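PDB 7LBJ: geranyltranstransferase from Stenotrophomonas maltophilia, which probably condenses isoprenoid diphosphates into longer prenyl chains, such as farnesyl diphosphate, as a magnesium-dependent member of the FPP/GGPP synthase family. Local coordinates for residues Ser24-Ala29 / Val81-Ala86; Gln42-Ser47 / Gly122-Thr127; Gly64-Thr69 / Ala210-Phe215; Leu219-Gln224 / Ser252-Leu257. All coordinates share one frame; numbering follows the deposited sequence. Where two conformers were deposited one is given.

Contact 1: Ser24-Ala29 / Val81-Ala86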
loop_
_atom_site.group_PDB
_atom_site.type_symbol
_atom_site.label_atom_id
_atom_site.label_comp_id
_atom_site.label_asym_id
_atom_site.label_seq_id
_atom_site.Cartn_x
_atom_site.Cartn_y
_atom_site.Cartn_z
ATOM N N SER A 24 5.003 12.839 17.733
ATOM C CA SER A 24 4.064 13.942 17.542
ATOM C C SER A 24 3.576 14.012 16.100
ATOM O O SER A 24 2.405 14.329 15.846
ATOM C CB SER A 24 4.725 15.260 17.941
ATOM O OG SER A 24 3.866 16.354 17.681
ATOM N N GLN A 25 4.471 13.744 15.144
ATOM C CA GLN A 25 4.107 13.809 13.735
ATOM C C GLN A 25 3.115 12.711 13.383
ATOM O O GLN A 25 2.123 12.953 12.685
ATOM C CB GLN A 25 5.361 13.697 12.865
ATOM C CG GLN A 25 6.244 14.931 12.909
ATOM C CD GLN A 25 5.717 16.036 12.022
ATOM O OE1 GLN A 25 5.163 15.769 10.964
ATOM N NE2 GLN A 25 5.897 17.284 12.445
ATOM N N LEU A 26 3.379 11.491 13.844
ATOM C CA LEU A 26 2.463 10.387 13.575
ATOM C C LEU A 26 1.105 10.621 14.224
ATOM O O LEU A 26 0.065 10.290 13.642
ATOM C CB LEU A 26 3.079 9.080 14.073
ATOM C CG LEU A 26 4.246 8.534 13.255
ATOM C CD1 LEU A 26 5.038 7.499 14.093
ATOM C CD2 LEU A 26 3.797 7.908 11.915
ATOM N N ASP A 27 1.088 11.165 15.443
ATOM C CA ASP A 27 -0.190 11.438 16.091
ATOM C C ASP A 27 -1.011 12.430 15.275
ATOM O O ASP A 27 -2.228 12.260 15.110
ATOM C CB ASP A 27 0.042 11.958 17.514
ATOM C CG ASP A 27 -1.242 12.398 18.202
ATOM O OD1 ASP A 27 -2.123 11.541 18.459
ATOM O OD2 ASP A 27 -1.371 13.609 18.492
ATOM N N ALA A 28 -0.360 13.456 14.725
ATOM C CA ALA A 28 -1.095 14.441 13.933
ATOM C C ALA A 28 -1.468 13.895 12.557
ATOM O O ALA A 28 -2.451 14.350 11.964
ATOM C CB ALA A 28 -0.271 15.721 13.783
ATOM N N ALA A 29 -0.702 12.934 12.035
ATOM C CA ALA A 29 -0.932 12.392 10.691
ATOM C C ALA A 29 -2.009 11.314 10.621
ATOM O O ALA A 29 -2.520 11.047 9.525
ATOM C CB ALA A 29 0.356 11.792 10.123
ATOM N N VAL A 81 8.399 5.316 6.493
ATOM C CA VAL A 81 9.048 4.026 6.700
ATOM C C VAL A 81 8.540 3.378 7.975
ATOM O O VAL A 81 8.487 2.141 8.056
ATOM C CB VAL A 81 10.590 4.137 6.687
ATOM C CG1 VAL A 81 11.073 4.564 5.306
ATOM C CG2 VAL A 81 11.091 5.110 7.767
ATOM N N GLU A 82 8.165 4.180 8.984
ATOM C CA GLU A 82 7.609 3.607 10.209
ATOM C C GLU A 82 6.212 3.050 9.969
ATOM O O GLU A 82 5.848 2.028 10.566
ATOM C CB GLU A 82 7.587 4.655 11.336
ATOM C CG GLU A 82 7.248 4.115 12.728
ATOM C CD GLU A 82 8.311 3.178 13.302
ATOM O OE1 GLU A 82 9.328 2.922 12.629
ATOM O OE2 GLU A 82 8.136 2.689 14.442
ATOM N N LEU A 83 5.431 3.699 9.081
ATOM C CA LEU A 83 4.101 3.191 8.735
ATOM C C LEU A 83 4.178 1.883 7.954
ATOM O O LEU A 83 3.365 0.974 8.178
ATOM C CB LEU A 83 3.304 4.249 7.943
ATOM C CG LEU A 83 2.953 5.450 8.831
ATOM C CD1 LEU A 83 2.468 6.619 7.990
ATOM C CD2 LEU A 83 1.897 5.083 9.887
ATOM N N ILE A 84 5.133 1.757 7.028
ATOM C CA ILE A 84 5.293 0.473 6.349
ATOM C C ILE A 84 5.685 -0.597 7.358
ATOM O O ILE A 84 5.119 -1.695 7.384
ATOM C CB ILE A 84 6.311 0.581 5.201
ATOM C CG1 ILE A 84 5.750 1.493 4.091
ATOM C CG2 ILE A 84 6.641 -0.808 4.631
ATOM C CD1 ILE A 84 4.414 1.005 3.509
ATOM N N HIS A 85 6.641 -0.274 8.231
ATOM C CA HIS A 85 7.071 -1.234 9.242
ATOM C C HIS A 85 5.901 -1.646 10.133
ATOM O O HIS A 85 5.661 -2.841 10.367
ATOM C CB HIS A 85 8.202 -0.612 10.076
ATOM C CG HIS A 85 8.701 -1.488 11.184
ATOM N ND1 HIS A 85 9.263 -2.724 10.959
ATOM C CD2 HIS A 85 8.746 -1.293 12.527
ATOM C CE1 HIS A 85 9.622 -3.260 12.114
ATOM N NE2 HIS A 85 9.305 -2.416 13.081
ATOM N N ALA A 86 5.132 -0.666 10.605
ATOM C CA ALA A 86 4.038 -0.947 11.527
ATOM C C ALA A 86 2.980 -1.826 10.877
ATOM O O ALA A 86 2.489 -2.774 11.500
ATOM C CB ALA A 86 3.406 0.360 12.026
#

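Contact 2: Gln42-Ser47 / Gly122-Thr127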
loop_
_atom_site.group_PDB
_atom_site.type_symbol
_atom_site.label_atom_id
_atom_site.label_comp_id
_atom_site.label_asym_id
_atom_site.label_seq_id
_atom_site.Cartn_x
_atom_site.Cartn_y
_atom_site.Cartn_z
ATOM N N GLN A 42 -8.839 3.739 15.636
ATOM C CA GLN A 42 -8.234 3.361 16.909
ATOM C C GLN A 42 -7.181 2.288 16.701
ATOM O O GLN A 42 -6.098 2.335 17.302
ATOM C CB GLN A 42 -9.313 2.860 17.873
ATOM C CG GLN A 42 -10.214 3.927 18.418
ATOM C CD GLN A 42 -11.449 3.344 19.100
ATOM O OE1 GLN A 42 -11.458 2.175 19.501
ATOM N NE2 GLN A 42 -12.508 4.150 19.206
ATOM N N ALA A 43 -7.478 1.320 15.827
ATOM C CA ALA A 43 -6.556 0.213 15.606
ATOM C C ALA A 43 -5.320 0.667 14.848
ATOM O O ALA A 43 -4.215 0.180 15.107
ATOM C CB ALA A 43 -7.266 -0.907 14.855
ATOM N N MET A 44 -5.491 1.576 13.885
ATOM C CA MET A 44 -4.335 2.147 13.211
ATOM C C MET A 44 -3.402 2.827 14.213
ATOM O O MET A 44 -2.180 2.627 14.180
ATOM C CB MET A 44 -4.806 3.135 12.144
ATOM C CG MET A 44 -5.476 2.454 10.935
ATOM S SD MET A 44 -6.310 3.679 9.886
ATOM C CE MET A 44 -4.907 4.541 9.167
ATOM N N ARG A 45 -3.964 3.629 15.118
ATOM C CA ARG A 45 -3.138 4.327 16.101
ATOM C C ARG A 45 -2.515 3.357 17.085
ATOM O O ARG A 45 -1.337 3.493 17.432
ATOM C CB ARG A 45 -3.969 5.363 16.854
ATOM C CG ARG A 45 -4.337 6.551 16.009
ATOM C CD ARG A 45 -5.387 7.440 16.676
ATOM N NE ARG A 45 -5.299 8.734 16.027
ATOM C CZ ARG A 45 -4.493 9.711 16.421
ATOM N NH1 ARG A 45 -3.904 9.687 17.605
ATOM N NH2 ARG A 45 -4.283 10.743 15.609
ATOM N N TYR A 46 -3.302 2.386 17.561
ATOM C CA TYR A 46 -2.784 1.374 18.475
ATOM C C TYR A 46 -1.571 0.671 17.890
ATOM O O TYR A 46 -0.659 0.264 18.632
ATOM C CB TYR A 46 -3.883 0.361 18.783
ATOM C CG TYR A 46 -3.528 -0.719 19.773
ATOM C CD1 TYR A 46 -3.593 -0.480 21.142
ATOM C CD2 TYR A 46 -3.155 -1.987 19.350
ATOM C CE1 TYR A 46 -3.287 -1.476 22.065
ATOM C CE2 TYR A 46 -2.835 -2.997 20.278
ATOM C CZ TYR A 46 -2.907 -2.733 21.630
ATOM O OH TYR A 46 -2.599 -3.735 22.551
ATOM N N SER A 47 -1.552 0.510 16.567
ATOM C CA SER A 47 -0.499 -0.219 15.879
ATOM C C SER A 47 0.753 0.605 15.620
ATOM O O SER A 47 1.753 0.032 15.177
ATOM C CB SER A 47 -1.026 -0.743 14.524
ATOM O OG SER A 47 -2.179 -1.548 14.707
ATOM N N GLY A 122 -3.866 -2.573 8.902
ATOM C CA GLY A 122 -2.611 -2.740 8.183
ATOM C C GLY A 122 -2.721 -2.196 6.771
ATOM O O GLY A 122 -1.871 -1.426 6.313
ATOM N N ASP A 123 -3.794 -2.563 6.072
ATOM C CA ASP A 123 -3.995 -2.052 4.712
ATOM C C ASP A 123 -3.972 -0.528 4.685
ATOM O O ASP A 123 -3.304 0.083 3.839
ATOM C CB ASP A 123 -5.315 -2.573 4.151
ATOM C CG ASP A 123 -5.275 -4.059 3.851
ATOM O OD1 ASP A 123 -4.153 -4.608 3.767
ATOM O OD2 ASP A 123 -6.368 -4.658 3.671
ATOM N N ALA A 124 -4.684 0.106 5.624
ATOM C CA ALA A 124 -4.794 1.562 5.594
ATOM C C ALA A 124 -3.502 2.249 6.026
ATOM O O ALA A 124 -3.240 3.388 5.606
ATOM C CB ALA A 124 -5.966 2.030 6.473
ATOM N N LEU A 125 -2.720 1.622 6.917
ATOM C CA LEU A 125 -1.433 2.208 7.262
ATOM C C LEU A 125 -0.502 2.195 6.060
ATOM O O LEU A 125 0.276 3.139 5.858
ATOM C CB LEU A 125 -0.789 1.464 8.443
ATOM C CG LEU A 125 -1.499 1.629 9.788
ATOM C CD1 LEU A 125 -0.978 0.594 10.794
ATOM C CD2 LEU A 125 -1.310 3.044 10.316
ATOM N N GLN A 126 -0.544 1.121 5.263
ATOM C CA GLN A 126 0.272 1.098 4.050
ATOM C C GLN A 126 -0.107 2.254 3.132
ATOM O O GLN A 126 0.768 2.971 2.629
ATOM C CB GLN A 126 0.146 -0.233 3.290
ATOM C CG GLN A 126 0.976 -0.145 1.996
ATOM C CD GLN A 126 0.984 -1.401 1.101
ATOM O OE1 GLN A 126 1.472 -1.335 -0.023
ATOM N NE2 GLN A 126 0.451 -2.521 1.583
ATOM N N THR A 127 -1.413 2.471 2.924
ATOM C CA THR A 127 -1.817 3.543 2.024
ATOM C C THR A 127 -1.374 4.893 2.565
ATOM O O THR A 127 -0.919 5.756 1.805
ATOM C CB THR A 127 -3.329 3.533 1.806
ATOM O OG1 THR A 127 -3.777 2.187 1.550
ATOM C CG2 THR A 127 -3.698 4.451 0.620
#

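Contact 3: Gly64-Thr69 / Ala210-Phe215. With EDO (1,2-ethanediol), chain F.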
loop_
_atom_site.group_PDB
_atom_site.type_symbol
_atom_site.label_atom_id
_atom_site.label_comp_id
_atom_site.label_asym_id
_atom_site.label_seq_id
_atom_site.Cartn_x
_atom_site.Cartn_y
_atom_site.Cartn_z
ATOM N N GLY A 64 19.629 12.206 6.668
ATOM C CA GLY A 64 19.474 13.595 6.272
ATOM C C GLY A 64 20.413 14.497 7.042
ATOM O O GLY A 64 20.888 15.512 6.515
ATOM N N HIS A 65 20.713 14.125 8.291
ATOM C CA HIS A 65 21.558 14.948 9.152
ATOM C C HIS A 65 22.971 15.071 8.596
ATOM O O HIS A 65 23.647 16.090 8.828
ATOM C CB HIS A 65 21.566 14.341 10.564
ATOM C CG HIS A 65 22.299 15.155 11.582
ATOM N ND1 HIS A 65 21.819 16.354 12.060
ATOM C CD2 HIS A 65 23.471 14.933 12.226
ATOM C CE1 HIS A 65 22.666 16.840 12.953
ATOM N NE2 HIS A 65 23.677 15.996 13.073
ATOM N N LEU A 66 23.439 14.047 7.871
ATOM C CA LEU A 66 24.752 14.098 7.234
ATOM C C LEU A 66 24.913 15.322 6.351
ATOM O O LEU A 66 26.025 15.832 6.184
ATOM C CB LEU A 66 24.961 12.870 6.353
ATOM C CG LEU A 66 25.377 11.511 6.862
ATOM C CD1 LEU A 66 25.404 10.581 5.633
ATOM C CD2 LEU A 66 26.752 11.618 7.488
ATOM N N PHE A 67 23.820 15.774 5.744
ATOM C CA PHE A 67 23.827 16.875 4.796
ATOM C C PHE A 67 23.325 18.168 5.409
ATOM O O PHE A 67 23.176 19.160 4.691
ATOM C CB PHE A 67 22.976 16.500 3.587
ATOM C CG PHE A 67 23.342 15.168 3.009
ATOM C CD1 PHE A 67 24.355 15.072 2.068
ATOM C CD2 PHE A 67 22.715 14.010 3.439
ATOM C CE1 PHE A 67 24.719 13.859 1.548
ATOM C CE2 PHE A 67 23.087 12.778 2.919
ATOM C CZ PHE A 67 24.082 12.708 1.983
ATOM N N GLY A 68 23.056 18.177 6.711
ATOM C CA GLY A 68 22.545 19.372 7.351
ATOM C C GLY A 68 21.085 19.638 7.084
ATOM O O GLY A 68 20.625 20.767 7.279
ATOM N N THR A 69 20.340 18.630 6.651
ATOM C CA THR A 69 18.955 18.813 6.256
ATOM C C THR A 69 18.073 19.047 7.472
ATOM O O THR A 69 18.219 18.388 8.503
ATOM C CB THR A 69 18.482 17.584 5.491
ATOM O OG1 THR A 69 19.328 17.432 4.353
ATOM C CG2 THR A 69 17.034 17.734 5.033
ATOM N N ALA A 210 25.324 5.435 -3.003
ATOM C CA ALA A 210 25.813 4.061 -3.047
ATOM C C ALA A 210 26.648 3.734 -1.819
ATOM O O ALA A 210 26.579 2.627 -1.272
ATOM C CB ALA A 210 26.628 3.844 -4.323
ATOM N N GLN A 211 27.461 4.680 -1.378
ATOM C CA GLN A 211 28.248 4.462 -0.166
ATOM C C GLN A 211 27.342 4.243 1.052
ATOM O O GLN A 211 27.540 3.304 1.841
ATOM C CB GLN A 211 29.167 5.666 0.023
ATOM C CG GLN A 211 29.962 5.704 1.314
ATOM C CD GLN A 211 30.605 7.071 1.470
ATOM O OE1 GLN A 211 29.927 8.040 1.780
ATOM N NE2 GLN A 211 31.892 7.168 1.179
ATOM N N LEU A 212 26.340 5.107 1.222
ATOM C CA LEU A 212 25.410 4.962 2.340
ATOM C C LEU A 212 24.583 3.695 2.219
ATOM O O LEU A 212 24.186 3.109 3.237
ATOM C CB LEU A 212 24.481 6.174 2.419
ATOM C CG LEU A 212 25.254 7.443 2.728
ATOM C CD1 LEU A 212 24.348 8.653 2.731
ATOM C CD2 LEU A 212 26.000 7.307 4.085
ATOM N N ASP A 213 24.298 3.264 0.995
ATOM C CA ASP A 213 23.568 2.018 0.822
ATOM C C ASP A 213 24.388 0.839 1.314
ATOM O O ASP A 213 23.842 -0.100 1.901
ATOM C CB ASP A 213 23.183 1.835 -0.639
ATOM C CG ASP A 213 22.215 0.690 -0.837
ATOM O OD1 ASP A 213 21.145 0.705 -0.200
ATOM O OD2 ASP A 213 22.519 -0.222 -1.630
ATOM N N SER A 214 25.709 0.875 1.098
ATOM C CA SER A 214 26.584 -0.180 1.597
ATOM C C SER A 214 26.557 -0.230 3.121
ATOM O O SER A 214 26.547 -1.306 3.735
ATOM C CB SER A 214 28.001 0.079 1.079
ATOM O OG SER A 214 28.906 -0.925 1.455
ATOM N N PHE A 215 26.561 0.937 3.749
ATOM C CA PHE A 215 26.421 0.997 5.203
ATOM C C PHE A 215 25.072 0.426 5.638
ATOM O O PHE A 215 24.987 -0.388 6.571
ATOM C CB PHE A 215 26.578 2.453 5.651
ATOM C CG PHE A 215 26.150 2.724 7.090
ATOM C CD1 PHE A 215 27.039 2.549 8.140
ATOM C CD2 PHE A 215 24.869 3.168 7.370
ATOM C CE1 PHE A 215 26.646 2.816 9.456
ATOM C CE2 PHE A 215 24.471 3.445 8.671
ATOM C CZ PHE A 215 25.360 3.265 9.720
HETATM C C1 EDO F . 26.231 -3.107 -1.508
HETATM O O1 EDO F . 27.278 -2.496 -0.729
HETATM C C2 EDO F . 24.897 -2.480 -1.150
HETATM O O2 EDO F . 24.747 -1.321 -1.980
#

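Contact 4: Leu219-Gln224 / Ser252-Leu257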
loop_
_atom_site.group_PDB
_atom_site.type_symbol
_atom_site.label_atom_id
_atom_site.label_comp_id
_atom_site.label_asym_id
_atom_site.label_seq_id
_atom_site.Cartn_x
_atom_site.Cartn_y
_atom_site.Cartn_z
ATOM N N LEU A 219 23.991 -2.724 8.034
ATOM C CA LEU A 219 23.234 -2.491 9.262
ATOM C C LEU A 219 22.006 -3.394 9.355
ATOM O O LEU A 219 21.690 -3.920 10.437
ATOM C CB LEU A 219 22.818 -1.015 9.365
ATOM C CG LEU A 219 22.216 -0.570 10.698
ATOM C CD1 LEU A 219 22.624 0.860 10.977
ATOM C CD2 LEU A 219 20.708 -0.664 10.661
ATOM N N GLY A 220 21.276 -3.555 8.247
ATOM C CA GLY A 220 20.080 -4.368 8.288
ATOM C C GLY A 220 20.384 -5.814 8.638
ATOM O O GLY A 220 19.641 -6.448 9.395
ATOM N N LEU A 221 21.477 -6.350 8.097
ATOM C CA LEU A 221 21.883 -7.705 8.478
ATOM C C LEU A 221 22.378 -7.742 9.923
ATOM O O LEU A 221 21.998 -8.636 10.689
ATOM C CB LEU A 221 22.960 -8.232 7.528
ATOM C CG LEU A 221 23.454 -9.660 7.799
ATOM C CD1 LEU A 221 22.288 -10.634 7.790
ATOM C CD2 LEU A 221 24.542 -10.131 6.772
ATOM N N ALA A 222 23.195 -6.760 10.326
ATOM C CA ALA A 222 23.702 -6.740 11.692
ATOM C C ALA A 222 22.570 -6.805 12.704
ATOM O O ALA A 222 22.649 -7.541 13.698
ATOM C CB ALA A 222 24.559 -5.488 11.924
ATOM N N PHE A 223 21.512 -6.028 12.480
ATOM C CA PHE A 223 20.388 -6.023 13.407
ATOM C C PHE A 223 19.830 -7.431 13.586
ATOM O O PHE A 223 19.515 -7.856 14.703
ATOM C CB PHE A 223 19.323 -5.063 12.868
ATOM C CG PHE A 223 18.249 -4.724 13.843
ATOM C CD1 PHE A 223 18.418 -3.677 14.738
ATOM C CD2 PHE A 223 17.044 -5.422 13.848
ATOM C CE1 PHE A 223 17.407 -3.333 15.637
ATOM C CE2 PHE A 223 16.029 -5.093 14.757
ATOM C CZ PHE A 223 16.215 -4.044 15.652
ATOM N N GLN A 224 19.729 -8.183 12.493
ATOM C CA GLN A 224 19.132 -9.510 12.568
ATOM C C GLN A 224 20.073 -10.538 13.197
ATOM O O GLN A 224 19.623 -11.405 13.951
ATOM C CB GLN A 224 18.706 -9.962 11.169
ATOM C CG GLN A 224 18.012 -11.304 11.175
ATOM C CD GLN A 224 16.711 -11.272 11.956
ATOM O OE1 GLN A 224 15.970 -10.294 11.883
ATOM N NE2 GLN A 224 16.439 -12.334 12.727
ATOM N N SER A 252 15.851 -22.075 11.322
ATOM C CA SER A 252 17.224 -21.746 10.950
ATOM C C SER A 252 17.588 -20.331 11.390
ATOM O O SER A 252 16.838 -19.381 11.148
ATOM C CB SER A 252 17.422 -21.892 9.439
ATOM O OG SER A 252 17.610 -23.253 9.078
ATOM N N THR A 253 18.739 -20.204 12.046
ATOM C CA THR A 253 19.237 -18.948 12.588
ATOM C C THR A 253 20.738 -18.892 12.357
ATOM O O THR A 253 21.385 -19.915 12.100
ATOM C CB THR A 253 18.991 -18.815 14.093
ATOM O OG1 THR A 253 19.813 -19.767 14.786
ATOM C CG2 THR A 253 17.533 -19.078 14.430
ATOM N N PHE A 254 21.296 -17.700 12.499
ATOM C CA PHE A 254 22.732 -17.606 12.283
ATOM C C PHE A 254 23.516 -18.363 13.352
ATOM O O PHE A 254 24.485 -19.044 12.999
ATOM C CB PHE A 254 23.156 -16.135 12.170
ATOM C CG PHE A 254 22.660 -15.479 10.907
ATOM C CD1 PHE A 254 23.255 -15.766 9.687
ATOM C CD2 PHE A 254 21.565 -14.638 10.932
ATOM C CE1 PHE A 254 22.796 -15.200 8.513
ATOM C CE2 PHE A 254 21.089 -14.064 9.756
ATOM C CZ PHE A 254 21.710 -14.338 8.548
ATOM N N PRO A 255 23.155 -18.321 14.644
ATOM C CA PRO A 255 23.910 -19.162 15.596
ATOM C C PRO A 255 23.739 -20.646 15.343
ATOM O O PRO A 255 24.674 -21.414 15.602
ATOM C CB PRO A 255 23.348 -18.763 16.967
ATOM C CG PRO A 255 22.775 -17.384 16.746
ATOM C CD PRO A 255 22.237 -17.403 15.345
ATOM N N ALA A 256 22.579 -21.091 14.853
ATOM C CA ALA A 256 22.423 -22.524 14.622
ATOM C C ALA A 256 23.276 -22.978 13.449
ATOM O O ALA A 256 23.872 -24.060 13.487
ATOM C CB ALA A 256 20.956 -22.880 14.386
ATOM N N LEU A 257 23.369 -22.150 12.411
ATOM C CA LEU A 257 24.093 -22.531 11.202
ATOM C C LEU A 257 25.583 -22.242 11.299
ATOM O O LEU A 257 26.385 -22.934 10.667
ATOM C CB LEU A 257 23.506 -21.799 9.998
ATOM C CG LEU A 257 22.158 -22.302 9.499
ATOM C CD1 LEU A 257 21.488 -21.244 8.631
ATOM C CD2 LEU A 257 22.367 -23.565 8.715
#

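Contact 1: Ser24-Ala29 / Val81-Ala86
L26 and L83 form a small, wholly apolar helix-to-helix contact buried in the all-alpha isoprenoid synthase fold, with a lesser touch from E82. It joins helix 11-29, near its C-terminal end, to the middle of helix 75-92, which runs on into the first aspartate-rich motif of the family. The helices are not close-packed along their backbones: the nearest CA atoms, those of L26 and L83, are 8.8 Å apart, a gap that branched leucines are long enough to bridge. On L26, CG stands anti to the carbonyl carbon (chi1 -72°), which sends the fork across the gap, CD2 to L83 and CD1 to E82. L83 has nearly the same torsion, and the leucines lie side by side, pointing opposite ways, instead of meeting end on. M79 and L49 also pack on L26, while L125, A129 and L132 of helix 115-134 flank L83, a setting that suits a hydrocarbon. E82 contributes through its methylene: its CG lies 4.3 Å from CD1 of L26. The carboxylate turns away from helix 11-29 and makes a salt bridge from OE2 to R54, whose side chain also packs on L26, a sensible arrangement for a buried acid. The leucine pair itself touches through a single methyl of L26, whose CD2 lies 4.0 Å from CD2 of L83 and equally far from its CG.

Contact 2: Gln42-Ser47 / Gly122-Thr127
M44 and S47, around the C-terminal end of helix 38-46, pack on A124 and L125 of helix 115-134, a buried contact without a hydrogen bond across it. Along 42-47, A43 comes first: its methyl packs beside A121 and T117, and its carbonyl receives a bond from farther along the chain. M44 follows and carries most of the contact. Its CB lies 3.9 Å from CD2 of L125, and the two side chains run antiparallel alongside each other. The thioether then bends at chi3 (70°), which brings both SD and CE against the small methyl of A124; SD and CB of A124 are 3.8 Å apart. Alanine suits that place because the flexible methionine can lie close to the helix surface. M44 also presents its carbonyl O to the leucine, whose CD2 lies 4.0 Å from it. At S47 the methylene touches the other branch of the leucine, CB to CD1 of L125 being 4.0 Å. The hydroxyl folds back and donates to A43 O, OG to O 2.7 Å, at a C=O...OG angle of 154°. S47 N reaches the same oxygen from the opposite face of the carbonyl plane, so A43 O takes two bonds from the one residue, and OG also pairs with T109 OG1. Just behind, Q126 and T127 hydrogen-bond with T127 and Q126 of the second subunit. The whole is plain helix packing of the all-alpha isoprenoid synthase fold at the edge of its dimer interface, where M44 also packs on A156 of the second subunit.

Contact 3: Gly64-Thr69 / Ala210-Phe215
L66 and L212 both hold CG anti to the carbonyl carbon (chi1 -80° and -64°), and with extended second torsions they reach toward each other tip to tip across the 10.4 Å between CA of L66 and CA of L212. Their methyls meet closely: CD1 of L66 lies 3.6 Å from CD1 of L212 and 3.7 Å from its CD2. F67, whose CG is placed likewise (chi1 -51°), brings the far end of its ring to the same methyl, with CZ 4.1 Å from CD1 of L212. That methyl sits at the ring edge, near its plane, and the contact is light. A leucine suits position 212: CD1 meets both neighbours, and CD2 adds a second touch on L66; V195 and A199 of helix 176-201 pack on it too. On the outward side of helix 206-233, D213 OD2 accepts from O2 of a bound 1,2-ethanediol at 2.5 Å while also making a salt bridge to R192. The diol probably came from the crystallisation liquor. What presents L66 and F67 is a Schellman motif at the end of helix 55-65: T69 N bonds to G64 O and G68 N to H65 O, with positive phi at G68, which glycine readily adopts. F67 N also donates to G64 O, from the opposite face. This common helix stop is here set against a long helix of the all-alpha isoprenoid synthase fold.

Contact 4: Leu219-Gln224 / Ser252-Leu257
L221 and Q224 of helix 206-233 meet F254, the first residue of the short helix 254-258. The apolar part is a leucine on a phenylalanine. With CG opposite the backbone N (chi1 -179°), the torsion swings the isobutyl end of L221 outward, and CD1 lies 3.8 Å from CZ of F254 and 4.1 Å from CE2. The two side chains cross obliquely. Q224 adds its methylene, CG approaching the ring edge near its plane at 4.4 Å from CE2 of F254. A flat phenyl group suits this slot: L176 and T180 of helix 176-201, V225 and Q266 also pack on it, and the ring is buried.

Polar bonds start the short helix. T253 stands at the N-cap, where threonine is apt because its OG1 can accept from A256 N, 3.1 Å away with an N-H...O angle of 153°. L257 N bonds to T253 O as the first turn closes. P255 costs nothing there, since early in a helix a backbone N needs no partner within it. D228 accepts from F254 N through OD2, and its OD1 makes a weak bond with Q224 NE2.

No hydrogen bond joins the two segments directly. Close apolar packing and burial probably hold the ring, while D228, itself part of the second aspartate-rich motif, which in this family serves magnesium binding, holds F254 N and, more weakly, reaches Q224.

Contacts 1 and 2 form one neighbourhood, with centres 9 Å apart. D27 OD1 makes a salt bridge to R45 NH1 at 2.7 Å, and L83 CD2 packs on L125 CD2 at 3.8 Å, so helix 75-92 and helix 115-134 lie directly against each other. Contact 3 is remote from contact 2, about 29 Å between centres, on the opposite side of the chain's centre. It shares helix 206-233 with contact 4, their centres about 24 Å apart. Contacts 1 and 4 have centres 27 Å apart but nearest atoms only about 7 Å. Helix 75-92 runs into the first aspartate-rich motif and helix 206-233 carries the second; in this family the two flank the magnesium-dependent active site.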